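Local coordinates for filamentation induced by cAMP protein Fic (Desulfovibrio alaskensis, PDB 4RGL) that is of unknown function but belongs to the largely helical Fic/DOC family, and carries a small C-terminal domain related to helix-turn-helix folds, at residues Gln9-Ile14 and Ala235-Phe240; Pro16-Leu21 and Pro239-Met244; Arg46-Arg51 and Tyr210-Thr215; Glu96-Trp101 and Trp196-Leu201; Gly130-Phe135 and Phe181-Ala186. All coordinates share one frame; numbering follows the deposited sequence.

Contact 1 (Gln9-Ile14 and Ala235-Phe240); sequences QPPYTI and ADATPF
The carboxylate of Asp-236 is the flat group here, and both Pro-11 and Thr-13 approach its OD1. Backbone N of Thr-238 meets that oxygen from above the carboxylate plane, 74° out of it, in a capping bond of 3.2 Å. In Asp-236, CG stands anti to the backbone N and beside the carbonyl carbon (chi1 -177°), on the side of the residues that follow. Pro-11 O also lies near OD1, but two acceptors meet there and the proximity is not a bond. Polar contact across the pair is instead made by two hydroxyls: Thr-13 OG1 and Thr-238 OG1 are hydrogen-bonded at 2.6 Å, their side chains crossing at about a right angle. Apart from this pair, the Pro-11 ring packs on backbone and methyl, with CB 3.6 Å from Ala-235 O and CG 4.3 Å from Ala-237 CB. Pro-11 is the centre of an inverse gamma turn, and Glu-178 of helix 168-182 touches the same proline. Ala-235, with positive phi, closes helix 221-234 in a Schellman motif. The N-terminal segment thus lies against a helix-to-helix junction, in which a Schellman ending is followed at once by an aspartate-capped start.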
# COMPACT_ATOMS: atom_id res chain seq x y z
N GLN A 9 6.37 25.17 17.82
CA GLN A 9 5.94 23.79 18.04
C GLN A 9 4.42 23.66 17.81
O GLN A 9 3.64 24.49 18.28
CB GLN A 9 6.32 23.29 19.47
CG GLN A 9 5.64 24.04 20.62
CD GLN A 9 5.63 23.22 21.88
OE1 GLN A 9 4.80 22.32 22.07
NE2 GLN A 9 6.53 23.53 22.80
N PRO A 10 3.99 22.62 17.07
CA PRO A 10 2.54 22.45 16.82
C PRO A 10 1.77 22.04 18.12
O PRO A 10 2.40 21.70 19.13
CB PRO A 10 2.49 21.33 15.77
CG PRO A 10 3.91 21.22 15.24
CD PRO A 10 4.77 21.58 16.39
N PRO A 11 0.40 22.10 18.12
CA PRO A 11 -0.35 21.81 19.36
C PRO A 11 -0.33 20.31 19.73
O PRO A 11 -1.37 19.65 19.72
CB PRO A 11 -1.78 22.27 19.04
CG PRO A 11 -1.87 22.18 17.55
CD PRO A 11 -0.51 22.55 17.04
N TYR A 12 0.85 19.81 20.11
CA TYR A 12 1.00 18.41 20.48
C TYR A 12 0.81 18.23 21.98
O TYR A 12 1.64 18.69 22.77
CB TYR A 12 2.37 17.88 20.04
N THR A 13 -0.34 17.64 22.39
CA THR A 13 -0.62 17.32 23.80
C THR A 13 -1.04 15.84 23.91
O THR A 13 -2.04 15.44 23.31
CB THR A 13 -1.70 18.26 24.38
OG1 THR A 13 -2.86 18.21 23.55
CG2 THR A 13 -1.21 19.71 24.51
N ILE A 14 -0.23 15.03 24.63
CA ILE A 14 -0.45 13.58 24.73
C ILE A 14 -1.73 13.27 25.56
O ILE A 14 -2.23 14.15 26.27
CB ILE A 14 0.82 12.86 25.34
CG1 ILE A 14 2.11 13.20 24.54
CG2 ILE A 14 0.61 11.35 25.43
CD1 ILE A 14 2.76 14.60 24.86
N ALA A 235 -8.21 24.14 17.43
CA ALA A 235 -6.76 24.41 17.39
C ALA A 235 -5.96 23.35 18.22
O ALA A 235 -5.06 23.71 18.98
CB ALA A 235 -6.47 25.82 17.91
N ASP A 236 -6.30 22.06 18.04
CA ASP A 236 -5.66 20.97 18.78
C ASP A 236 -5.51 19.73 17.90
O ASP A 236 -6.50 19.20 17.40
CB ASP A 236 -6.47 20.64 20.05
CG ASP A 236 -5.85 19.57 20.93
OD1 ASP A 236 -4.62 19.32 20.79
OD2 ASP A 236 -6.56 19.03 21.80
N ALA A 237 -4.26 19.24 17.73
CA ALA A 237 -3.99 18.07 16.89
C ALA A 237 -4.39 16.75 17.58
O ALA A 237 -4.62 15.75 16.90
CB ALA A 237 -2.51 18.02 16.53
N THR A 238 -4.48 16.77 18.93
CA THR A 238 -4.76 15.57 19.75
C THR A 238 -5.89 14.66 19.12
O THR A 238 -5.65 13.47 18.92
CB THR A 238 -5.13 16.00 21.19
OG1 THR A 238 -4.06 16.78 21.73
CG2 THR A 238 -5.41 14.81 22.10
N PRO A 239 -7.13 15.18 18.84
CA PRO A 239 -8.19 14.29 18.33
C PRO A 239 -7.84 13.67 16.97
O PRO A 239 -8.22 12.53 16.70
CB PRO A 239 -9.41 15.23 18.21
CG PRO A 239 -8.83 16.61 18.18
CD PRO A 239 -7.62 16.56 19.04
N PHE A 240 -7.10 14.42 16.12
CA PHE A 240 -6.66 13.92 14.82
C PHE A 240 -5.62 12.80 15.00
O PHE A 240 -5.67 11.79 14.30
CB PHE A 240 -6.08 15.06 13.96
CG PHE A 240 -5.51 14.62 12.63
CD1 PHE A 240 -6.35 14.40 11.54
CD2 PHE A 240 -4.14 14.48 12.44
CE1 PHE A 240 -5.83 13.99 10.31
CE2 PHE A 240 -3.62 14.09 11.21
CZ PHE A 240 -4.46 13.85 10.15

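Contact 2 (Pro16-Leu21 and Pro239-Met244); sequences PAIVNL and PFVEFM
Beside Ala-17, which faces Glu-242 across the contact, the carbonyl oxygen of Pro-16 receives two groups of Asn-20. Its side-chain ND2 binds Pro-16 O at 2.6 Å with an N-H...O angle of 164°, while the backbone N of Asn-20 adds a weak bond. The amide thus reinforces the first turn of helix 16-32, one partner in a nearly parallel helix pair whose short axes pass 9.7 Å apart at 25°. Between the helices, one apolar pair is joined by carbon-to-oxygen contacts with Glu-242. Ile-18 extends its longer branch (chi2 174°), carrying CD1 to 3.8 Å from Val-241 CG1, and the two side chains cross obliquely. Val-241 also touches Cys-173 and Ile-174, so this one valine meets both helix 16-32 and helix 168-182. Glu-242, partly exposed, sets CG anti to its carbonyl carbon (chi1 -73°), and the chain runs on extended until OE2 comes 3.5 Å from Ala-17 CB; carboxylate and methyl meet there by simple proximity. Leu-245 continues the apolar seam one turn further, touching both Ile-18 and Leu-21. Leu-21 itself reaches the backbone of the partner helix, its CD1 methyl lying 3.6 Å from Glu-242 O.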
# COMPACT_ATOMS: atom_id res chain seq x y z
N PRO A 16 -4.06 9.58 27.49
CA PRO A 16 -3.97 8.13 27.78
C PRO A 16 -4.39 7.25 26.58
O PRO A 16 -3.94 6.12 26.48
CB PRO A 16 -4.93 7.94 28.97
CG PRO A 16 -5.72 9.22 29.05
CD PRO A 16 -4.85 10.29 28.51
N ALA A 17 -5.23 7.79 25.69
CA ALA A 17 -5.65 7.05 24.49
C ALA A 17 -4.47 6.87 23.52
O ALA A 17 -4.32 5.80 22.93
CB ALA A 17 -6.79 7.77 23.80
N ILE A 18 -3.60 7.92 23.38
CA ILE A 18 -2.43 7.87 22.48
C ILE A 18 -1.44 6.79 22.94
O ILE A 18 -1.05 5.95 22.14
CB ILE A 18 -1.74 9.27 22.38
CG1 ILE A 18 -2.53 10.22 21.46
CG2 ILE A 18 -0.28 9.13 21.89
CD1 ILE A 18 -1.97 11.74 21.42
N VAL A 19 -1.06 6.80 24.25
CA VAL A 19 -0.06 5.85 24.77
C VAL A 19 -0.57 4.40 24.60
O VAL A 19 0.22 3.52 24.27
CB VAL A 19 0.34 6.15 26.25
CG1 VAL A 19 0.95 7.54 26.38
CG2 VAL A 19 -0.85 5.98 27.19
N ASN A 20 -1.90 4.18 24.74
CA ASN A 20 -2.49 2.86 24.54
C ASN A 20 -2.44 2.44 23.06
O ASN A 20 -2.21 1.27 22.75
CB ASN A 20 -3.93 2.82 25.06
CG ASN A 20 -4.03 2.60 26.55
OD1 ASN A 20 -4.20 1.47 27.02
ND2 ASN A 20 -3.91 3.66 27.33
N LEU A 21 -2.62 3.42 22.15
CA LEU A 21 -2.54 3.15 20.70
C LEU A 21 -1.10 2.89 20.28
O LEU A 21 -0.85 1.96 19.52
CB LEU A 21 -3.14 4.31 19.90
CG LEU A 21 -4.67 4.40 19.92
CD1 LEU A 21 -5.14 5.73 19.39
CD2 LEU A 21 -5.31 3.25 19.13
N PRO A 239 -7.13 15.18 18.84
CA PRO A 239 -8.19 14.29 18.33
C PRO A 239 -7.84 13.67 16.97
O PRO A 239 -8.22 12.53 16.70
CB PRO A 239 -9.41 15.23 18.21
CG PRO A 239 -8.83 16.61 18.18
CD PRO A 239 -7.62 16.56 19.04
N PHE A 240 -7.10 14.42 16.12
CA PHE A 240 -6.66 13.92 14.82
C PHE A 240 -5.62 12.80 15.00
O PHE A 240 -5.67 11.79 14.30
CB PHE A 240 -6.08 15.06 13.96
CG PHE A 240 -5.51 14.62 12.63
CD1 PHE A 240 -6.35 14.40 11.54
CD2 PHE A 240 -4.14 14.48 12.44
CE1 PHE A 240 -5.83 13.99 10.31
CE2 PHE A 240 -3.62 14.09 11.21
CZ PHE A 240 -4.46 13.85 10.15
N VAL A 241 -4.69 12.98 15.97
CA VAL A 241 -3.66 11.99 16.27
C VAL A 241 -4.31 10.69 16.75
O VAL A 241 -3.96 9.62 16.28
CB VAL A 241 -2.64 12.54 17.31
CG1 VAL A 241 -1.60 11.47 17.67
CG2 VAL A 241 -1.96 13.80 16.80
N GLU A 242 -5.35 10.81 17.62
CA GLU A 242 -6.12 9.65 18.07
C GLU A 242 -6.76 8.93 16.89
O GLU A 242 -6.72 7.70 16.83
CB GLU A 242 -7.21 10.07 19.08
CG GLU A 242 -6.69 10.46 20.45
CD GLU A 242 -7.79 10.78 21.46
OE1 GLU A 242 -8.97 10.83 21.05
OE2 GLU A 242 -7.46 10.98 22.65
N PHE A 243 -7.36 9.70 15.94
CA PHE A 243 -8.02 9.12 14.77
C PHE A 243 -7.03 8.38 13.90
O PHE A 243 -7.28 7.24 13.51
CB PHE A 243 -8.74 10.20 13.95
CG PHE A 243 -9.47 9.66 12.73
CD1 PHE A 243 -10.80 9.24 12.83
CD2 PHE A 243 -8.83 9.54 11.50
CE1 PHE A 243 -11.46 8.71 11.72
CE2 PHE A 243 -9.49 8.99 10.40
CZ PHE A 243 -10.81 8.59 10.51
N MSE A 244 -5.90 9.04 13.56
CA MSE A 244 -4.91 8.47 12.66
C MSE A 244 -4.23 7.25 13.28
O MSE A 244 -4.14 6.20 12.63
CB MSE A 244 -3.87 9.51 12.26
CG MSE A 244 -3.08 9.12 11.01
SE MSE A 244 -4.24 8.73 9.48
CE MSE A 244 -5.20 10.40 9.40

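Contact 3 (Arg46-Arg51 and Tyr210-Thr215); sequences RENRIR and YLPVET
Two arginines of helix 42-59, Arg-49 and Arg-51, bring their guanidinium groups to Tyr-210 and to Pro-212 and Thr-215. The guanidinium of Arg-49 is turned almost exactly parallel to the Tyr-210 ring, the planes 1° apart, yet it approaches obliquely, with Arg-49 NH2 3.5 Å from Tyr-210 CE1. The chain is bent at chi2 and chi3, and its end comes nearer the loop than its first bond suggests. Its charge is engaged elsewhere, through a salt bridge from NH1 to Glu-96 OE2, while NH2 is hydrogen-bonded to Ala-209 O; these two partners fix how the group is turned beside the tyrosine. Arg-51 is met differently: Pro-212 CG lies over one face of its guanidinium, 3.9 Å from Arg-51 NH1 and offset toward the rim.

Carbon-to-polar packing follows. Pro-212 CG sits 3.6 Å from Asn-48 OD1, and Thr-215 CG2 packs 3.7 Å from Arg-51 NE.

Among polar groups, Asn-48 ND2 comes to 2.9 Å from Tyr-210 O. Within the loop, Pro-212 O is gripped twice by Thr-215, through its backbone N and through OG1 at 2.8 Å, the hydroxyl lying nearly along the C=O axis. Pro-212 is also the centre of an inverse gamma turn, which kinks the chain shortly before helix 214-219.

Leu-211 and Val-213, pointing away, pack on Leu-248 of helix 238-257, while Glu-214 OE1 bonds Thr-52 OG1 back on helix 42-59. The connection after helix 189-202 is therefore held between helix 42-59 and helix 238-257.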
# COMPACT_ATOMS: atom_id res chain seq x y z
N ARG A 46 3.27 -5.16 -3.67
CA ARG A 46 2.63 -4.45 -4.77
C ARG A 46 1.12 -4.35 -4.54
O ARG A 46 0.55 -3.27 -4.71
CB ARG A 46 2.93 -5.15 -6.11
CG ARG A 46 2.37 -4.40 -7.34
CD ARG A 46 2.88 -2.96 -7.44
NE ARG A 46 4.34 -2.88 -7.50
CZ ARG A 46 5.05 -2.97 -8.62
NH1 ARG A 46 4.44 -3.18 -9.78
NH2 ARG A 46 6.37 -2.90 -8.59
N GLU A 47 0.47 -5.47 -4.11
CA GLU A 47 -0.97 -5.47 -3.82
C GLU A 47 -1.31 -4.37 -2.83
O GLU A 47 -2.24 -3.60 -3.06
CB GLU A 47 -1.42 -6.83 -3.26
CG GLU A 47 -1.46 -7.94 -4.30
CD GLU A 47 -1.91 -9.29 -3.76
OE1 GLU A 47 -2.55 -9.33 -2.68
OE2 GLU A 47 -1.66 -10.31 -4.44
N ASN A 48 -0.50 -4.24 -1.76
CA ASN A 48 -0.68 -3.21 -0.75
C ASN A 48 -0.42 -1.83 -1.33
O ASN A 48 -1.22 -0.91 -1.11
CB ASN A 48 0.23 -3.46 0.44
CG ASN A 48 -0.18 -4.63 1.28
OD1 ASN A 48 -1.31 -5.13 1.19
ND2 ASN A 48 0.70 -5.05 2.18
N ARG A 49 0.69 -1.68 -2.09
CA ARG A 49 1.04 -0.41 -2.72
C ARG A 49 -0.09 0.05 -3.66
O ARG A 49 -0.48 1.21 -3.61
CB ARG A 49 2.38 -0.55 -3.49
CG ARG A 49 2.83 0.74 -4.22
CD ARG A 49 2.93 1.96 -3.29
NE ARG A 49 3.74 1.69 -2.09
CZ ARG A 49 5.06 1.78 -2.04
NH1 ARG A 49 5.75 2.05 -3.15
NH2 ARG A 49 5.71 1.56 -0.91
N ILE A 50 -0.66 -0.88 -4.46
CA ILE A 50 -1.77 -0.57 -5.37
C ILE A 50 -3.00 -0.10 -4.55
O ILE A 50 -3.63 0.90 -4.92
CB ILE A 50 -2.11 -1.79 -6.28
CG1 ILE A 50 -0.95 -2.06 -7.29
CG2 ILE A 50 -3.43 -1.56 -7.03
CD1 ILE A 50 -1.16 -3.32 -8.21
N ARG A 51 -3.29 -0.78 -3.40
CA ARG A 51 -4.39 -0.38 -2.50
C ARG A 51 -4.17 1.03 -1.95
O ARG A 51 -5.10 1.83 -1.92
CB ARG A 51 -4.53 -1.39 -1.35
CG ARG A 51 -5.11 -2.73 -1.77
CD ARG A 51 -5.22 -3.68 -0.59
NE ARG A 51 -6.15 -3.17 0.42
CZ ARG A 51 -6.22 -3.63 1.66
NH1 ARG A 51 -5.37 -4.57 2.07
NH2 ARG A 51 -7.09 -3.13 2.52
N TYR A 210 4.42 -0.33 3.14
CA TYR A 210 3.47 -1.21 2.48
C TYR A 210 2.23 -1.44 3.38
O TYR A 210 1.51 -2.42 3.21
CB TYR A 210 4.14 -2.55 2.12
CG TYR A 210 5.39 -2.37 1.30
CD1 TYR A 210 5.33 -2.09 -0.07
CD2 TYR A 210 6.65 -2.39 1.90
CE1 TYR A 210 6.48 -1.86 -0.81
CE2 TYR A 210 7.81 -2.18 1.16
CZ TYR A 210 7.72 -1.90 -0.20
OH TYR A 210 8.87 -1.69 -0.93
N LEU A 211 1.95 -0.49 4.29
CA LEU A 211 0.76 -0.53 5.13
C LEU A 211 -0.39 0.27 4.47
O LEU A 211 -0.30 1.50 4.34
CB LEU A 211 1.08 0.03 6.54
CG LEU A 211 -0.06 -0.00 7.57
CD1 LEU A 211 -0.48 -1.42 7.86
CD2 LEU A 211 0.35 0.70 8.85
N PRO A 212 -1.45 -0.42 3.97
CA PRO A 212 -2.50 0.31 3.22
C PRO A 212 -3.52 0.98 4.16
O PRO A 212 -4.73 0.77 4.02
CB PRO A 212 -3.17 -0.80 2.37
CG PRO A 212 -2.44 -2.09 2.73
CD PRO A 212 -1.71 -1.86 3.99
N VAL A 213 -3.03 1.89 5.05
CA VAL A 213 -3.89 2.61 6.00
C VAL A 213 -4.89 3.54 5.24
O VAL A 213 -5.94 3.89 5.79
CB VAL A 213 -3.04 3.43 7.03
CG1 VAL A 213 -2.17 4.47 6.33
CG2 VAL A 213 -3.92 4.07 8.09
N GLU A 214 -4.58 3.87 3.97
CA GLU A 214 -5.40 4.77 3.16
C GLU A 214 -6.79 4.15 2.87
O GLU A 214 -7.77 4.89 2.73
CB GLU A 214 -4.69 5.11 1.85
CG GLU A 214 -3.38 5.88 2.04
CD GLU A 214 -2.19 5.05 2.49
OE1 GLU A 214 -2.26 3.81 2.39
OE2 GLU A 214 -1.15 5.66 2.85
N THR A 215 -6.89 2.79 2.85
CA THR A 215 -8.18 2.10 2.66
C THR A 215 -9.11 2.37 3.86
O THR A 215 -10.33 2.45 3.69
CB THR A 215 -7.97 0.59 2.46
OG1 THR A 215 -7.38 0.04 3.64
CG2 THR A 215 -7.11 0.28 1.26

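Contact 4 (Glu96-Trp101 and Trp196-Leu201); sequences EAMEDW and WQTLIL
Leu-199 takes the inner place, between Met-98 and Trp-101. Its CG stands anti to the backbone N (chi1 -173°), and the two methyls beyond it divide the work. CD2 lies 3.8 Å from Trp-101 CB, at the edge of that indole and near its plane, and also above one face of Trp-196, offset toward the rim; CD1 instead meets backbone, 3.6 Å from Trp-101 O. On its other flank, Met-98, modelled as selenomethionine, bends at its last torsion (chi3 78°) and brings CE to 3.5 Å from Leu-199 CB. The same methyl touches Thr-198 CG2. The two tryptophans meet obliquely, Trp-101 CE3 4.0 Å from Trp-196 CZ3, with their six-membered planes at 31°.

A second layer positions these groups. Trp-196 NE1 donates to Ala-103 O. Ala-97 O lies 3.3 Å above the plane of Trp-101, over its centre. The hydroxyl of Thr-198 is bonded to Arg-194 O, one turn back in helix 189-202, while its methyl turns to the selenomethionine. Farther out, both indoles touch Ala-112 of helix 106-117, and Glu-99 forms a salt bridge with Arg-202.

All five touching residues are buried, joining the turn after helix 82-95 to helix 189-202 in the helical Fic/DOC core. The side chains that meet are largely apolar, with methyls also touching backbone, and the two segments hold together by van der Waals contact; the polar groups of Trp-196 and Thr-198 are satisfied by backbone carbonyls outside it.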
# COMPACT_ATOMS: atom_id res chain seq x y z
N GLU A 96 7.39 4.78 -5.50
CA GLU A 96 8.54 3.90 -5.74
C GLU A 96 9.87 4.65 -5.51
O GLU A 96 10.92 4.02 -5.40
CB GLU A 96 8.50 3.31 -7.16
CG GLU A 96 7.35 2.33 -7.39
CD GLU A 96 7.31 1.15 -6.43
OE1 GLU A 96 8.32 0.41 -6.35
OE2 GLU A 96 6.24 0.92 -5.83
N ALA A 97 9.82 5.99 -5.38
CA ALA A 97 11.03 6.80 -5.21
C ALA A 97 11.21 7.28 -3.74
O ALA A 97 12.04 8.16 -3.48
CB ALA A 97 10.98 8.00 -6.15
N MSE A 98 10.49 6.65 -2.78
CA MSE A 98 10.55 7.06 -1.36
C MSE A 98 11.91 6.78 -0.76
O MSE A 98 12.32 7.49 0.17
CB MSE A 98 9.48 6.35 -0.54
CG MSE A 98 8.07 6.76 -0.92
SE MSE A 98 6.76 6.05 0.30
CE MSE A 98 6.99 7.13 1.57
N GLU A 99 12.62 5.73 -1.25
CA GLU A 99 13.94 5.35 -0.73
C GLU A 99 14.92 6.54 -0.79
O GLU A 99 15.78 6.68 0.08
CB GLU A 99 14.50 4.15 -1.52
CG GLU A 99 15.78 3.55 -0.94
CD GLU A 99 15.62 2.83 0.40
OE1 GLU A 99 14.75 1.93 0.49
OE2 GLU A 99 16.45 3.08 1.30
N ASP A 100 14.74 7.43 -1.78
CA ASP A 100 15.64 8.58 -2.01
C ASP A 100 15.43 9.72 -0.99
O ASP A 100 16.31 10.57 -0.85
CB ASP A 100 15.45 9.14 -3.44
CG ASP A 100 15.62 8.12 -4.56
OD1 ASP A 100 16.32 7.10 -4.34
OD2 ASP A 100 15.11 8.38 -5.68
N TRP A 101 14.22 9.80 -0.38
CA TRP A 101 13.83 10.99 0.36
C TRP A 101 13.94 10.86 1.89
O TRP A 101 13.60 9.82 2.46
CB TRP A 101 12.41 11.41 0.01
CG TRP A 101 12.17 11.54 -1.46
CD1 TRP A 101 12.99 12.15 -2.38
CD2 TRP A 101 10.99 11.17 -2.17
NE1 TRP A 101 12.43 12.07 -3.63
CE2 TRP A 101 11.19 11.50 -3.53
CE3 TRP A 101 9.78 10.57 -1.79
CZ2 TRP A 101 10.23 11.24 -4.51
CZ3 TRP A 101 8.83 10.30 -2.77
CH2 TRP A 101 9.06 10.65 -4.11
N TRP A 196 3.72 11.79 2.66
CA TRP A 196 4.76 12.17 3.60
C TRP A 196 4.55 11.48 4.96
O TRP A 196 5.53 11.13 5.61
CB TRP A 196 4.83 13.69 3.76
CG TRP A 196 6.22 14.23 3.55
CD1 TRP A 196 7.01 14.83 4.48
CD2 TRP A 196 7.04 14.01 2.40
NE1 TRP A 196 8.24 15.12 3.93
CE2 TRP A 196 8.30 14.59 2.67
CE3 TRP A 196 6.83 13.41 1.14
CZ2 TRP A 196 9.34 14.60 1.73
CZ3 TRP A 196 7.87 13.39 0.23
CH2 TRP A 196 9.10 13.99 0.52
N GLN A 197 3.29 11.18 5.33
CA GLN A 197 3.04 10.40 6.54
C GLN A 197 3.64 8.99 6.39
O GLN A 197 4.34 8.52 7.28
CB GLN A 197 1.55 10.33 6.85
CG GLN A 197 1.25 9.47 8.08
CD GLN A 197 -0.20 9.42 8.42
OE1 GLN A 197 -0.82 10.44 8.70
NE2 GLN A 197 -0.72 8.21 8.58
N THR A 198 3.45 8.36 5.20
CA THR A 198 4.04 7.06 4.89
C THR A 198 5.58 7.15 4.92
O THR A 198 6.25 6.21 5.36
CB THR A 198 3.55 6.56 3.51
OG1 THR A 198 2.12 6.58 3.49
CG2 THR A 198 4.04 5.17 3.18
N LEU A 199 6.15 8.31 4.49
CA LEU A 199 7.60 8.49 4.46
C LEU A 199 8.15 8.58 5.87
O LEU A 199 9.11 7.89 6.19
CB LEU A 199 7.99 9.74 3.64
CG LEU A 199 9.50 9.94 3.41
CD1 LEU A 199 10.12 8.74 2.67
CD2 LEU A 199 9.76 11.18 2.66
N ILE A 200 7.50 9.39 6.74
CA ILE A 200 7.91 9.52 8.14
C ILE A 200 7.86 8.14 8.85
O ILE A 200 8.76 7.81 9.63
CB ILE A 200 7.03 10.58 8.88
CG1 ILE A 200 7.18 11.97 8.22
CG2 ILE A 200 7.39 10.64 10.38
CD1 ILE A 200 6.18 13.00 8.70
N LEU A 201 6.86 7.29 8.50
CA LEU A 201 6.73 5.96 9.09
C LEU A 201 7.77 4.97 8.53
O LEU A 201 8.32 4.17 9.28
CB LEU A 201 5.31 5.39 8.90
CG LEU A 201 4.18 6.11 9.66
CD1 LEU A 201 2.86 5.41 9.45
CD2 LEU A 201 4.48 6.20 11.15

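Contact 5 (Gly130-Phe135 and Phe181-Ala186); sequences GGVGIF and FIHPFA
Ile-134 lies over one face of the His-183 imidazole, its CG1 3.9 Å from the ring centroid and only 13° off the normal: a CH-pi contact over the centre of the ring. With CG1 anti to the carbonyl carbon (chi1 -57°), the isoleucine covers the imidazole with CG1, while Ile-134 CG2 comes 3.6 Å from His-183 CE1. His-183 opens the HPFADGNGR sequence, the signature motif of Fic proteins, and its positive phi marks the exit from helix 168-182. Ile-134 belongs to a two-stranded hairpin, paired with His-142, in a position consistent with the flap that borders the Fic motif in relatives. The ring is steadied from outside the contact by a hydrogen bond from ND1 to Glu-180 O, while Arg-128 NE binds His-183 O. An unidentified ligand, probably from the crystallisation liquor, lies about 4 Å from the histidine side chain. Earlier in the same segment, Val-132 crosses His-183 at about a right angle, with Val-132 CG1 3.9 Å from His-183 CB. Its second methyl, CG2, meets the motif further along at Ala-186 O, 3.7 Å away. On the helix side Ile-134 CD1 ends 3.5 Å from Phe-181 O.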
# COMPACT_ATOMS: atom_id res chain seq x y z
N GLY A 130 0.06 31.75 -5.27
CA GLY A 130 -1.18 32.39 -4.86
C GLY A 130 -1.95 31.61 -3.82
O GLY A 130 -1.45 30.63 -3.26
N GLY A 131 -3.16 32.08 -3.53
CA GLY A 131 -4.04 31.44 -2.57
C GLY A 131 -4.63 30.15 -3.09
O GLY A 131 -4.61 29.90 -4.30
N VAL A 132 -5.14 29.32 -2.19
CA VAL A 132 -5.76 28.05 -2.57
C VAL A 132 -6.86 27.70 -1.55
O VAL A 132 -6.76 28.06 -0.37
CB VAL A 132 -4.69 26.91 -2.68
CG1 VAL A 132 -4.16 26.50 -1.31
CG2 VAL A 132 -5.25 25.70 -3.42
N GLY A 133 -7.92 27.06 -2.04
CA GLY A 133 -9.02 26.63 -1.19
C GLY A 133 -8.78 25.26 -0.57
O GLY A 133 -8.28 24.35 -1.25
N ILE A 134 -9.09 25.12 0.73
CA ILE A 134 -8.97 23.85 1.43
C ILE A 134 -10.31 23.11 1.38
O ILE A 134 -11.33 23.66 1.82
CB ILE A 134 -8.47 24.04 2.90
CG1 ILE A 134 -7.12 24.79 2.95
CG2 ILE A 134 -8.39 22.68 3.63
CD1 ILE A 134 -6.61 25.09 4.38
N PHE A 135 -10.32 21.91 0.79
CA PHE A 135 -11.52 21.08 0.69
C PHE A 135 -11.51 19.98 1.73
O PHE A 135 -10.52 19.24 1.84
CB PHE A 135 -11.65 20.48 -0.72
CG PHE A 135 -12.08 21.45 -1.78
CD1 PHE A 135 -11.15 22.22 -2.46
CD2 PHE A 135 -13.42 21.55 -2.16
CE1 PHE A 135 -11.54 23.11 -3.46
CE2 PHE A 135 -13.81 22.42 -3.18
CZ PHE A 135 -12.87 23.20 -3.82
N PHE A 181 -3.18 21.90 7.03
CA PHE A 181 -3.57 23.27 7.35
C PHE A 181 -2.89 24.28 6.41
O PHE A 181 -3.51 25.28 6.03
CB PHE A 181 -3.24 23.60 8.82
CG PHE A 181 -3.38 25.07 9.17
CD1 PHE A 181 -4.62 25.62 9.45
CD2 PHE A 181 -2.26 25.90 9.21
CE1 PHE A 181 -4.75 26.98 9.75
CE2 PHE A 181 -2.39 27.26 9.50
CZ PHE A 181 -3.63 27.79 9.78
N ILE A 182 -1.61 24.04 6.08
CA ILE A 182 -0.85 24.99 5.28
C ILE A 182 -1.22 24.87 3.78
O ILE A 182 -1.37 25.90 3.11
CB ILE A 182 0.68 24.81 5.50
CG1 ILE A 182 1.04 24.93 7.01
CG2 ILE A 182 1.48 25.83 4.65
CD1 ILE A 182 2.50 24.54 7.38
N HIS A 183 -1.42 23.61 3.25
CA HIS A 183 -1.70 23.40 1.81
C HIS A 183 -0.64 24.11 0.97
O HIS A 183 -0.92 25.15 0.37
CB HIS A 183 -3.12 23.89 1.45
CG HIS A 183 -4.14 22.80 1.31
ND1 HIS A 183 -4.56 22.06 2.40
CD2 HIS A 183 -4.90 22.47 0.24
CE1 HIS A 183 -5.50 21.25 1.94
NE2 HIS A 183 -5.74 21.46 0.65
N PRO A 184 0.64 23.67 1.05
CA PRO A 184 1.72 24.48 0.46
C PRO A 184 1.72 24.48 -1.07
O PRO A 184 2.31 25.36 -1.67
CB PRO A 184 2.99 23.80 1.00
CG PRO A 184 2.58 22.42 1.29
CD PRO A 184 1.17 22.51 1.79
N PHE A 185 1.12 23.46 -1.69
CA PHE A 185 1.16 23.35 -3.14
C PHE A 185 -0.16 23.79 -3.77
O PHE A 185 -1.20 23.79 -3.11
CB PHE A 185 1.50 21.92 -3.56
CG PHE A 185 2.81 21.42 -3.02
CD1 PHE A 185 4.02 21.83 -3.58
CD2 PHE A 185 2.85 20.50 -1.97
CE1 PHE A 185 5.23 21.37 -3.08
CE2 PHE A 185 4.07 20.03 -1.49
CZ PHE A 185 5.26 20.47 -2.04
N ALA A 186 -0.12 24.16 -5.06
CA ALA A 186 -1.31 24.56 -5.79
C ALA A 186 -2.30 23.38 -5.92
O ALA A 186 -3.51 23.59 -5.90
CB ALA A 186 -0.93 25.07 -7.17

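From the N terminus, residues 9-14 and then 16-21 both run out to the start of helix 238-257, so contacts 1 and 2 close the longest loops; they keep the same order at both ends and so cross rather than nest. Inside them the remaining contacts nest: contact 3 (46-51 to 210-215) encloses contact 4 (96-101 to 196-201), which encloses contact 5 (130-135 to 181-186), the shortest loop. Contacts 1 and 2 seat the N-terminal loop and helix 16-32 on helix 238-257, contact 3 joins helix 42-59 to the loop leading into helix 214-219, contact 4 joins the turn after helix 82-95 to helix 189-202, and contact 5 joins hairpin to Fic motif. A salt bridge ties contact 3 to contact 4.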